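PDB 5AH5: leucine--tRNA ligase from Agrobacterium radiobacter, which probably charges tRNA(Leu) with leucine at the expense of ATP, as a class I aminoacyl-tRNA synthetase, and also carries an editing domain. Local coordinates for residues A10-K15 / S723-A728; M326-T331 / R411-S416; H452-G457 / S463-W468. All blocks are in the same frame, centred on the assembly; numbering follows the deposited sequence.

Contact 1: A10-K15 / S723-A728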
loop_
_atom_site.group_PDB
_atom_site.type_symbol
_atom_site.label_atom_id
_atom_site.label_comp_id
_atom_site.label_asym_id
_atom_site.label_seq_id
_atom_site.Cartn_x
_atom_site.Cartn_y
_atom_site.Cartn_z
ATOM N N ALA B 10 9.288 -17.489 -23.648
ATOM C CA ALA B 10 8.705 -16.594 -24.681
ATOM C C ALA B 10 7.619 -17.286 -25.493
ATOM O O ALA B 10 6.549 -16.691 -25.816
ATOM C CB ALA B 10 9.813 -16.107 -25.607
ATOM N N PHE B 11 7.873 -18.549 -25.833
ATOM C CA PHE B 11 6.881 -19.352 -26.552
ATOM C C PHE B 11 5.533 -19.370 -25.806
ATOM O O PHE B 11 4.465 -19.050 -26.404
ATOM C CB PHE B 11 7.421 -20.767 -26.812
ATOM C CG PHE B 11 6.433 -21.680 -27.478
ATOM C CD1 PHE B 11 6.351 -21.732 -28.871
ATOM C CD2 PHE B 11 5.596 -22.491 -26.724
ATOM C CE1 PHE B 11 5.429 -22.561 -29.496
ATOM C CE2 PHE B 11 4.676 -23.330 -27.336
ATOM C CZ PHE B 11 4.589 -23.374 -28.729
ATOM N N TRP B 12 5.579 -19.673 -24.502
ATOM C CA TRP B 12 4.338 -19.744 -23.678
ATOM C C TRP B 12 3.716 -18.392 -23.464
ATOM O O TRP B 12 2.490 -18.272 -23.467
ATOM C CB TRP B 12 4.547 -20.528 -22.317
ATOM C CG TRP B 12 4.836 -21.974 -22.630
ATOM C CD1 TRP B 12 6.015 -22.627 -22.484
ATOM C CD2 TRP B 12 3.975 -22.861 -23.343
ATOM N NE1 TRP B 12 5.921 -23.901 -22.991
ATOM C CE2 TRP B 12 4.673 -24.073 -23.514
ATOM C CE3 TRP B 12 2.639 -22.780 -23.764
ATOM C CZ2 TRP B 12 4.099 -25.195 -24.128
ATOM C CZ3 TRP B 12 2.051 -23.915 -24.394
ATOM C CH2 TRP B 12 2.796 -25.087 -24.573
ATOM N N GLN B 13 4.544 -17.368 -23.259
ATOM C CA GLN B 13 4.056 -15.989 -23.144
ATOM C C GLN B 13 3.256 -15.618 -24.397
ATOM O O GLN B 13 2.186 -15.037 -24.310
ATOM C CB GLN B 13 5.220 -15.013 -22.929
ATOM C CG GLN B 13 5.765 -15.065 -21.518
ATOM C CD GLN B 13 7.223 -14.651 -21.426
ATOM O OE1 GLN B 13 7.774 -14.048 -22.340
ATOM N NE2 GLN B 13 7.865 -14.981 -20.295
ATOM N N GLN B 14 3.687 -16.071 -25.547
ATOM C CA GLN B 14 2.970 -15.691 -26.752
ATOM C C GLN B 14 1.633 -16.456 -26.848
ATOM O O GLN B 14 0.564 -15.884 -27.160
ATOM C CB GLN B 14 3.871 -15.854 -27.958
ATOM C CG GLN B 14 3.427 -14.963 -29.094
ATOM C CD GLN B 14 3.495 -15.663 -30.386
ATOM O OE1 GLN B 14 4.557 -15.749 -31.004
ATOM N NE2 GLN B 14 2.359 -16.191 -30.814
ATOM N N LYS B 15 1.650 -17.720 -26.426
ATOM C CA LYS B 15 0.401 -18.512 -26.383
ATOM C C LYS B 15 -0.654 -17.855 -25.519
ATOM O O LYS B 15 -1.840 -17.724 -25.920
ATOM C CB LYS B 15 0.704 -19.917 -25.875
ATOM C CG LYS B 15 1.505 -20.770 -26.844
ATOM C CD LYS B 15 0.797 -20.855 -28.180
ATOM C CE LYS B 15 1.113 -22.138 -28.896
ATOM N NZ LYS B 15 1.301 -21.890 -30.333
ATOM N N SER B 723 4.861 -25.098 -16.264
ATOM C CA SER B 723 3.582 -25.793 -16.167
ATOM C C SER B 723 2.909 -26.028 -17.507
ATOM O O SER B 723 2.357 -27.114 -17.721
ATOM C CB SER B 723 2.661 -25.058 -15.232
ATOM O OG SER B 723 3.197 -25.136 -13.926
ATOM N N GLU B 724 2.947 -25.020 -18.396
ATOM C CA GLU B 724 2.431 -25.175 -19.729
ATOM C C GLU B 724 3.259 -26.198 -20.443
ATOM O O GLU B 724 2.705 -27.010 -21.164
ATOM C CB GLU B 724 2.442 -23.853 -20.559
ATOM C CG GLU B 724 1.512 -22.766 -20.062
ATOM C CD GLU B 724 0.017 -23.085 -20.126
ATOM O OE1 GLU B 724 -0.316 -24.124 -20.699
ATOM O OE2 GLU B 724 -0.832 -22.337 -19.514
ATOM N N GLU B 725 4.577 -26.176 -20.248
ATOM C CA GLU B 725 5.426 -27.101 -20.973
ATOM C C GLU B 725 5.007 -28.546 -20.603
ATOM O O GLU B 725 4.856 -29.398 -21.463
ATOM C CB GLU B 725 6.906 -26.878 -20.576
ATOM C CG GLU B 725 7.958 -27.672 -21.347
ATOM C CD GLU B 725 8.302 -27.094 -22.714
ATOM O OE1 GLU B 725 7.875 -25.963 -23.070
ATOM O OE2 GLU B 725 9.067 -27.760 -23.426
ATOM N N LEU B 726 4.871 -28.803 -19.309
ATOM C CA LEU B 726 4.608 -30.171 -18.831
ATOM C C LEU B 726 3.223 -30.624 -19.211
ATOM O O LEU B 726 3.060 -31.727 -19.734
ATOM C CB LEU B 726 4.805 -30.243 -17.336
ATOM C CG LEU B 726 6.269 -30.038 -16.999
ATOM C CD1 LEU B 726 6.460 -30.069 -15.483
ATOM C CD2 LEU B 726 7.161 -31.038 -17.706
ATOM N N TRP B 727 2.244 -29.744 -19.025
ATOM C CA TRP B 727 0.875 -29.981 -19.527
ATOM C C TRP B 727 0.840 -30.421 -20.972
ATOM O O TRP B 727 0.216 -31.477 -21.289
ATOM C CB TRP B 727 0.053 -28.722 -19.338
ATOM C CG TRP B 727 -1.416 -28.750 -19.621
ATOM C CD1 TRP B 727 -2.037 -28.152 -20.666
ATOM C CD2 TRP B 727 -2.437 -29.234 -18.784
ATOM N NE1 TRP B 727 -3.383 -28.268 -20.562
ATOM C CE2 TRP B 727 -3.669 -28.897 -19.388
ATOM C CE3 TRP B 727 -2.444 -29.933 -17.575
ATOM C CZ2 TRP B 727 -4.906 -29.286 -18.848
ATOM C CZ3 TRP B 727 -3.647 -30.265 -17.010
ATOM C CH2 TRP B 727 -4.872 -29.975 -17.652
ATOM N N ALA B 728 1.527 -29.662 -21.836
ATOM C CA ALA B 728 1.626 -30.021 -23.255
ATOM C C ALA B 728 2.374 -31.312 -23.497
ATOM O O ALA B 728 1.959 -32.122 -24.332
ATOM C CB ALA B 728 2.280 -28.916 -24.090
#

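Contact 2: M326-T331 / R411-S416. With nucleotides of chain D.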
loop_
_atom_site.group_PDB
_atom_site.type_symbol
_atom_site.label_atom_id
_atom_site.label_comp_id
_atom_site.label_asym_id
_atom_site.label_seq_id
_atom_site.Cartn_x
_atom_site.Cartn_y
_atom_site.Cartn_z
ATOM N N MET B 326 5.547 25.442 18.998
ATOM C CA MET B 326 5.661 24.877 17.659
ATOM C C MET B 326 4.436 25.288 16.852
ATOM O O MET B 326 3.309 25.153 17.308
ATOM C CB MET B 326 5.845 23.356 17.704
ATOM C CG MET B 326 6.937 22.893 18.653
ATOM S SD MET B 326 8.482 23.827 18.510
ATOM C CE MET B 326 9.266 23.045 17.108
ATOM N N PRO B 327 4.659 25.825 15.656
ATOM C CA PRO B 327 3.557 26.322 14.830
ATOM C C PRO B 327 2.558 25.277 14.245
ATOM O O PRO B 327 1.486 25.661 13.782
ATOM C CB PRO B 327 4.298 26.988 13.675
ATOM C CG PRO B 327 5.564 26.177 13.530
ATOM C CD PRO B 327 5.955 25.863 14.939
ATOM N N ASP B 328 2.895 23.992 14.229
ATOM C CA ASP B 328 1.992 22.977 13.641
ATOM C C ASP B 328 1.068 22.253 14.629
ATOM O O ASP B 328 0.418 21.269 14.246
ATOM C CB ASP B 328 2.834 21.990 12.840
ATOM C CG ASP B 328 3.634 22.692 11.772
ATOM O OD1 ASP B 328 3.008 23.469 10.998
ATOM O OD2 ASP B 328 4.872 22.502 11.721
ATOM N N PHE B 329 0.981 22.758 15.871
ATOM C CA PHE B 329 0.165 22.139 16.922
ATOM C C PHE B 329 -0.799 23.165 17.498
ATOM O O PHE B 329 -0.395 24.270 17.879
ATOM C CB PHE B 329 1.068 21.554 18.029
ATOM C CG PHE B 329 0.319 20.885 19.168
ATOM C CD1 PHE B 329 -0.672 19.933 18.928
ATOM C CD2 PHE B 329 0.636 21.178 20.494
ATOM C CE1 PHE B 329 -1.337 19.305 19.972
ATOM C CE2 PHE B 329 -0.034 20.556 21.544
ATOM C CZ PHE B 329 -1.021 19.615 21.281
ATOM N N GLY B 330 -2.071 22.795 17.564
ATOM C CA GLY B 330 -3.111 23.690 18.046
ATOM C C GLY B 330 -3.127 25.054 17.366
ATOM O O GLY B 330 -2.932 25.156 16.152
ATOM N N THR B 331 -3.338 26.100 18.163
ATOM C CA THR B 331 -3.547 27.463 17.655
ATOM C C THR B 331 -2.254 28.288 17.495
ATOM O O THR B 331 -2.263 29.316 16.805
ATOM C CB THR B 331 -4.506 28.235 18.578
ATOM O OG1 THR B 331 -3.998 28.225 19.927
ATOM C CG2 THR B 331 -5.902 27.610 18.529
ATOM N N ARG B 411 -2.954 17.174 13.888
ATOM C CA ARG B 411 -1.567 17.317 13.402
ATOM C C ARG B 411 -1.459 17.464 11.858
ATOM O O ARG B 411 -0.536 18.095 11.353
ATOM C CB ARG B 411 -0.801 16.095 13.843
ATOM C CG ARG B 411 0.645 16.004 13.449
ATOM C CD ARG B 411 1.191 14.599 13.648
ATOM N NE ARG B 411 2.501 14.515 13.015
ATOM C CZ ARG B 411 2.736 14.499 11.696
ATOM N NH1 ARG B 411 1.742 14.480 10.805
ATOM N NH2 ARG B 411 3.989 14.473 11.270
ATOM N N LEU B 412 -2.341 16.765 11.153
ATOM C CA LEU B 412 -2.461 16.763 9.697
ATOM C C LEU B 412 -2.450 18.199 9.129
ATOM O O LEU B 412 -3.261 19.061 9.522
ATOM C CB LEU B 412 -3.796 16.091 9.344
ATOM C CG LEU B 412 -4.133 15.865 7.890
ATOM C CD1 LEU B 412 -3.126 14.929 7.281
ATOM C CD2 LEU B 412 -5.537 15.337 7.703
ATOM N N GLN B 413 -1.542 18.457 8.210
ATOM C CA GLN B 413 -1.543 19.764 7.508
ATOM C C GLN B 413 -2.266 19.635 6.151
ATOM O O GLN B 413 -2.241 18.573 5.493
ATOM C CB GLN B 413 -0.132 20.198 7.276
ATOM C CG GLN B 413 0.660 20.280 8.561
ATOM C CD GLN B 413 2.073 20.708 8.307
ATOM O OE1 GLN B 413 2.357 21.332 7.283
ATOM N NE2 GLN B 413 2.985 20.358 9.215
ATOM N N ASN B 414 -2.895 20.703 5.702
ATOM C CA ASN B 414 -3.423 20.685 4.349
ATOM C C ASN B 414 -2.309 20.439 3.345
ATOM O O ASN B 414 -1.137 20.749 3.586
ATOM C CB ASN B 414 -4.312 21.871 4.051
ATOM C CG ASN B 414 -5.751 21.645 4.523
ATOM O OD1 ASN B 414 -6.162 20.532 4.848
ATOM N ND2 ASN B 414 -6.538 22.686 4.503
ATOM N N TRP B 415 -2.691 19.766 2.268
ATOM C CA TRP B 415 -1.773 19.153 1.321
ATOM C C TRP B 415 -1.333 20.154 0.220
ATOM O O TRP B 415 -2.134 20.450 -0.676
ATOM C CB TRP B 415 -2.567 18.031 0.692
ATOM C CG TRP B 415 -1.861 17.176 -0.311
ATOM C CD1 TRP B 415 -0.545 17.106 -0.538
ATOM C CD2 TRP B 415 -2.483 16.256 -1.183
ATOM N NE1 TRP B 415 -0.291 16.198 -1.549
ATOM C CE2 TRP B 415 -1.480 15.663 -1.950
ATOM C CE3 TRP B 415 -3.805 15.872 -1.390
ATOM C CZ2 TRP B 415 -1.740 14.694 -2.887
ATOM C CZ3 TRP B 415 -4.078 14.910 -2.347
ATOM C CH2 TRP B 415 -3.030 14.328 -3.085
ATOM N N SER B 416 -0.079 20.620 0.277
ATOM C CA SER B 416 0.589 21.351 -0.820
ATOM C C SER B 416 0.831 20.459 -2.000
ATOM O O SER B 416 1.609 19.502 -1.882
ATOM C CB SER B 416 2.020 21.793 -0.478
ATOM O OG SER B 416 2.028 22.585 0.638
ATOM P P C D 83 7.126 18.700 23.570
ATOM O OP1 C D 83 6.854 18.594 25.020
ATOM O OP2 C D 83 7.820 17.563 22.890
ATOM O "O5'" C D 83 5.739 19.012 22.846
ATOM C "C5'" C D 83 4.654 19.724 23.478
ATOM C "C4'" C D 83 3.323 19.019 23.273
ATOM O "O4'" C D 83 2.747 19.393 21.993
ATOM C "C3'" C D 83 3.342 17.491 23.346
ATOM O "O3'" C D 83 2.590 16.906 24.440
ATOM C "C2'" C D 83 3.151 17.024 21.887
ATOM O "O2'" C D 83 2.317 15.891 21.741
ATOM C "C1'" C D 83 2.549 18.248 21.180
ATOM N N1 C D 83 3.090 18.546 19.821
ATOM C C2 C D 83 2.350 18.175 18.682
ATOM O O2 C D 83 1.276 17.575 18.831
ATOM N N3 C D 83 2.838 18.470 17.452
ATOM C C4 C D 83 3.992 19.132 17.331
ATOM N N4 C D 83 4.430 19.406 16.101
ATOM C C5 C D 83 4.762 19.520 18.467
ATOM C C6 C D 83 4.272 19.222 19.680
ATOM P P A D 84 1.017 17.232 24.724
ATOM O OP1 A D 84 0.479 16.167 25.606
ATOM O OP2 A D 84 0.353 17.553 23.429
ATOM O "O5'" A D 84 1.023 18.548 25.621
ATOM C "C5'" A D 84 -0.145 19.402 25.683
ATOM C "C4'" A D 84 0.237 20.753 26.233
ATOM O "O4'" A D 84 1.224 21.370 25.364
ATOM C "C3'" A D 84 -0.863 21.806 26.322
ATOM O "O3'" A D 84 -1.694 21.646 27.465
ATOM C "C2'" A D 84 -0.044 23.084 26.420
ATOM O "O2'" A D 84 0.407 23.283 27.750
ATOM C "C1'" A D 84 1.113 22.780 25.456
ATOM N N9 A D 84 0.979 23.327 24.103
ATOM C C8 A D 84 -0.157 23.739 23.443
ATOM N N7 A D 84 0.072 24.214 22.240
ATOM C C5 A D 84 1.448 24.098 22.092
ATOM C C6 A D 84 2.317 24.429 21.036
ATOM N N6 A D 84 1.909 24.948 19.875
ATOM N N1 A D 84 3.637 24.192 21.211
ATOM C C2 A D 84 4.046 23.659 22.372
ATOM N N3 A D 84 3.326 23.296 23.434
ATOM C C4 A D 84 2.020 23.555 23.232
ATOM P P C D 80 6.617 9.391 11.903
ATOM O OP1 C D 80 6.270 10.122 10.638
ATOM O OP2 C D 80 8.014 9.255 12.332
ATOM O "O5'" C D 80 5.888 10.153 13.083
ATOM C "C5'" C D 80 4.628 10.755 12.908
ATOM C "C4'" C D 80 4.150 11.282 14.232
ATOM O "O4'" C D 80 4.050 10.209 15.208
ATOM C "C3'" C D 80 5.048 12.296 14.921
ATOM O "O3'" C D 80 4.919 13.569 14.294
ATOM C "C2'" C D 80 4.480 12.245 16.328
ATOM O "O2'" C D 80 3.216 12.858 16.410
ATOM C "C1'" C D 80 4.320 10.732 16.513
ATOM N N1 C D 80 5.548 10.097 17.067
ATOM C C2 C D 80 5.843 10.288 18.419
ATOM O O2 C D 80 5.052 10.936 19.118
ATOM N N3 C D 80 6.976 9.749 18.930
ATOM C C4 C D 80 7.833 9.115 18.128
ATOM N N4 C D 80 8.943 8.612 18.669
ATOM C C5 C D 80 7.591 8.969 16.730
ATOM C C6 C D 80 6.438 9.451 16.251
#

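Contact 3: H452-G457 / S463-W468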
loop_
_atom_site.group_PDB
_atom_site.type_symbol
_atom_site.label_atom_id
_atom_site.label_comp_id
_atom_site.label_asym_id
_atom_site.label_seq_id
_atom_site.Cartn_x
_atom_site.Cartn_y
_atom_site.Cartn_z
ATOM N N HIS B 452 10.553 21.965 -24.651
ATOM C CA HIS B 452 11.914 22.367 -24.248
ATOM C C HIS B 452 11.832 22.799 -22.838
ATOM O O HIS B 452 10.831 23.309 -22.405
ATOM C CB HIS B 452 12.531 23.433 -25.192
ATOM C CG HIS B 452 12.866 22.864 -26.535
ATOM N ND1 HIS B 452 12.093 23.088 -27.652
ATOM C CD2 HIS B 452 13.801 21.958 -26.908
ATOM C CE1 HIS B 452 12.589 22.411 -28.674
ATOM N NE2 HIS B 452 13.617 21.706 -28.246
ATOM N N LEU B 453 12.860 22.459 -22.081
ATOM C CA LEU B 453 12.901 22.822 -20.690
ATOM C C LEU B 453 14.041 23.830 -20.551
ATOM O O LEU B 453 15.048 23.720 -21.204
ATOM C CB LEU B 453 13.054 21.553 -19.823
ATOM C CG LEU B 453 14.394 21.013 -19.381
ATOM C CD1 LEU B 453 14.964 21.852 -18.234
ATOM C CD2 LEU B 453 14.178 19.565 -18.953
ATOM N N ILE B 454 13.828 24.833 -19.745
ATOM C CA ILE B 454 14.849 25.863 -19.520
ATOM C C ILE B 454 15.458 25.594 -18.115
ATOM O O ILE B 454 14.800 25.777 -17.126
ATOM C CB ILE B 454 14.209 27.276 -19.642
ATOM C CG1 ILE B 454 13.564 27.427 -21.036
ATOM C CG2 ILE B 454 15.235 28.414 -19.424
ATOM C CD1 ILE B 454 12.544 28.523 -21.051
ATOM N N SER B 455 16.722 25.220 -18.064
ATOM C CA SER B 455 17.324 24.653 -16.856
ATOM C C SER B 455 18.017 25.694 -15.981
ATOM O O SER B 455 18.580 25.364 -14.938
ATOM C CB SER B 455 18.341 23.565 -17.246
ATOM O OG SER B 455 19.284 24.099 -18.211
ATOM N N GLU B 456 17.976 26.956 -16.358
ATOM C CA GLU B 456 18.536 27.980 -15.470
ATOM C C GLU B 456 17.727 29.222 -15.567
ATOM O O GLU B 456 17.076 29.454 -16.589
ATOM C CB GLU B 456 19.983 28.263 -15.816
ATOM C CG GLU B 456 20.227 28.691 -17.249
ATOM C CD GLU B 456 19.956 27.565 -18.207
ATOM O OE1 GLU B 456 20.549 26.479 -17.967
ATOM O OE2 GLU B 456 19.145 27.773 -19.165
ATOM N N GLY B 457 17.755 30.020 -14.505
ATOM C CA GLY B 457 17.054 31.281 -14.508
ATOM C C GLY B 457 16.325 31.437 -13.225
ATOM O O GLY B 457 16.535 30.671 -12.313
ATOM N N SER B 463 7.956 29.197 -15.615
ATOM C CA SER B 463 7.934 30.633 -15.598
ATOM C C SER B 463 8.975 31.305 -16.511
ATOM O O SER B 463 8.817 32.436 -16.824
ATOM C CB SER B 463 8.123 31.182 -14.164
ATOM O OG SER B 463 9.498 31.217 -13.882
ATOM N N ARG B 464 10.010 30.593 -16.926
ATOM C CA ARG B 464 11.085 31.116 -17.745
ATOM C C ARG B 464 10.746 31.065 -19.206
ATOM O O ARG B 464 11.559 31.505 -20.039
ATOM C CB ARG B 464 12.345 30.258 -17.542
ATOM C CG ARG B 464 12.858 30.302 -16.113
ATOM C CD ARG B 464 13.823 29.167 -15.821
ATOM N NE ARG B 464 13.899 28.955 -14.389
ATOM C CZ ARG B 464 14.454 27.907 -13.801
ATOM N NH1 ARG B 464 15.071 26.956 -14.492
ATOM N NH2 ARG B 464 14.368 27.837 -12.496
ATOM N N ASP B 465 9.604 30.443 -19.521
ATOM C CA ASP B 465 9.241 30.167 -20.889
ATOM C C ASP B 465 8.152 31.122 -21.209
ATOM O O ASP B 465 6.992 30.795 -20.999
ATOM C CB ASP B 465 8.710 28.736 -21.070
ATOM C CG ASP B 465 8.505 28.391 -22.529
ATOM O OD1 ASP B 465 8.159 29.333 -23.308
ATOM O OD2 ASP B 465 8.710 27.216 -22.929
ATOM N N GLU B 466 8.529 32.255 -21.798
ATOM C CA GLU B 466 7.617 33.362 -21.995
ATOM C C GLU B 466 6.513 33.065 -22.976
ATOM O O GLU B 466 5.414 33.486 -22.710
ATOM C CB GLU B 466 8.375 34.672 -22.422
ATOM C CG GLU B 466 7.536 35.934 -22.260
ATOM C CD GLU B 466 8.298 37.243 -22.564
ATOM O OE1 GLU B 466 8.708 37.443 -23.734
ATOM O OE2 GLU B 466 8.488 38.050 -21.617
ATOM N N SER B 467 6.760 32.354 -24.077
ATOM C CA SER B 467 5.653 32.071 -24.973
ATOM C C SER B 467 4.728 31.031 -24.379
ATOM O O SER B 467 3.492 31.214 -24.412
ATOM C CB SER B 467 6.049 31.687 -26.378
ATOM O OG SER B 467 7.144 30.833 -26.412
ATOM N N TRP B 468 5.273 30.006 -23.719
ATOM C CA TRP B 468 4.343 29.043 -23.009
ATOM C C TRP B 468 3.516 29.764 -21.947
ATOM O O TRP B 468 2.309 29.548 -21.821
ATOM C CB TRP B 468 5.122 27.895 -22.457
ATOM C CG TRP B 468 4.196 26.786 -21.888
ATOM C CD1 TRP B 468 3.752 25.673 -22.536
ATOM C CD2 TRP B 468 3.682 26.735 -20.579
ATOM N NE1 TRP B 468 2.972 24.929 -21.671
ATOM C CE2 TRP B 468 2.898 25.579 -20.474
ATOM C CE3 TRP B 468 3.816 27.549 -19.464
ATOM C CZ2 TRP B 468 2.263 25.205 -19.267
ATOM C CZ3 TRP B 468 3.172 27.189 -18.284
ATOM C CH2 TRP B 468 2.378 26.042 -18.214
HETATM O O HOH W 1 10.254 25.766 -21.209
#

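Contact 1: A10-K15 / S723-A728
Trp12, with CG beside its own backbone N and opposite the carbonyl carbon (chi1 -66°), sends its indole from helix 5-19 to helix 720-729, where Glu725, bent at chi2 (80°), swings a carboxylate oxygen back to meet it. This is a helix-helix packing that joins the N-terminal helix 5-19 of a class I synthetase to the helical anticodon-binding domain. The two short axes run almost perpendicular, at 85°. Trp12 carries most of the contact at the crossing, its indole bridging the 10.5 Å between the axes, and tryptophan has both the breadth and an N-H to offer.

Over one face of the indole lies Glu724 CB, 3.3 Å from Trp12 CD2. The methylene sits above the six-membered ring, a CH-pi contact for which the aliphatic part of a glutamate serves well. Its carboxylate reaches elsewhere, to the backbone N of Val736 and Ala737 and to Trp16 NE1, so the acid anchors the chain after helix 720-729 while its CB packs on Trp12. The opposite face of the indole is covered by Phe11 of the same helix: Phe11 CD2 lies over the ring centre, 3.7 Å above the indole plane. Trp12 CH2 reaches Ala728 CB at 3.9 Å, one turn on from Glu724, where a small methyl lets the end of the ring come close.

Glu725 OE1 is gripped twice: Arg8 NE forms a salt bridge with it, and the indole N-H adds a hydrogen bond from an uncharged donor, which would tend to stabilise the carboxylate's negative charge. Ring and carboxylate planes stand nearly at right angles. The Trp12 NE1 to Glu725 OE1 bond is 2.8 Å long, almost straight, with the oxygen in the indole plane.

Contact 2: M326-T331 / R411-S416
Where the editing domain meets the synthetase core, beside the bound tRNA (chain D), Asp328 packs against Gln413. Asp328 CG approaches Gln413 NE2 at 3.5 Å, carboxylate and amide planes only 21° apart; the two touch without a hydrogen bond between them. Gln413 NE2 bonds Tyr155 OH, and Asp328 OD1 has a long, weak ion pair with Lys183. Arg411, its chain extended from CG to NE with CG turned away from the backbone N (chi1 179°), stretches to the ribose of C80 of chain D, where NE donates to O3' at 2.9 Å. Its NH2 forms a salt bridge with a phosphate of the RNA and NH1 binds Trp221 O, three nitrogens serving three acceptors, which suits arginine.

Met326 to Phe329 form a type I turn. At its start, Met326 N donates to N1 of A84 of chain D (3.2 Å) while N6 of the same nucleotide of chain D donates to Met326 O (2.9 Å). The flat aromatic ring of Phe329 packs between nucleotides C83 and A84 of chain D: C83 O2 lies 3.1 Å above the ring plane near the rim, CE2 is 3.0 Å from C83 O4', and CD2 is 3.4 Å from A84 C5. Backbone amide and carbonyl reading N1 and N6 together is a recurrent way for proteins to recognise the Watson-Crick edge of adenine.

Contact 3: H452-G457 / S463-W468
Arg464 begins its contact at CB, which lies 3.9 Å from Ile454 CG2. Extended from CG to NE, the arginine carries CD to 3.4 Å from Glu456 O. NE then donates to Ser458 O and NH2 to Gly459 O, while NH1 reaches back to Ile454 O at 2.9 Å, in a bond bent to 137° at the hydrogen. One face of the guanidinium lies against the backbone of Glu456 and Gly457. Arginine is well matched to a loop whose carbonyl oxygens (Ile454, Ser458, Gly459) face its several N-H groups, and Gly457, without a CB, lets the backbone lie close to Arg464 CD.

Ile454 also reaches Asp465, its CD1 packing on Asp465 CB at 3.8 Å and on the backbone of Arg464, where CD1 is 3.3 Å from O. Asp465 is the N-cap of helix 466-469, its OD1 accepting from Trp468 N at 3.0 Å; OD2 takes a hydrogen from a water that also donates to His452 O. Residues 452-457 pack against the N-terminal end of helix 466-469, in the connection from strand 438-439 to strand 470-472, which links the two cysteine pairs of the zinc site.

How the contacts relate
Contact 1 closes a loop of about 700 residues, joining the N-terminal helix to the anticodon-binding domain, and contacts 2 and 3 both lie inside that loop, one after the other in sequence. Contacts 1 and 2 are on opposite sides of the chain's centre, their own centres about 56 Å apart. Contact 3 is nearer to contact 2, with centres about 34 Å and nearest atoms about 17 Å apart, than to contact 1, about 52 Å away centre to centre. Contact 2 touches the tRNA directly; contact 1 stays about 13 Å and contact 3 about 30 Å from the nucleic acid at their nearest atoms. All three are removed from the leucylsulfamoyl-adenosine pocket.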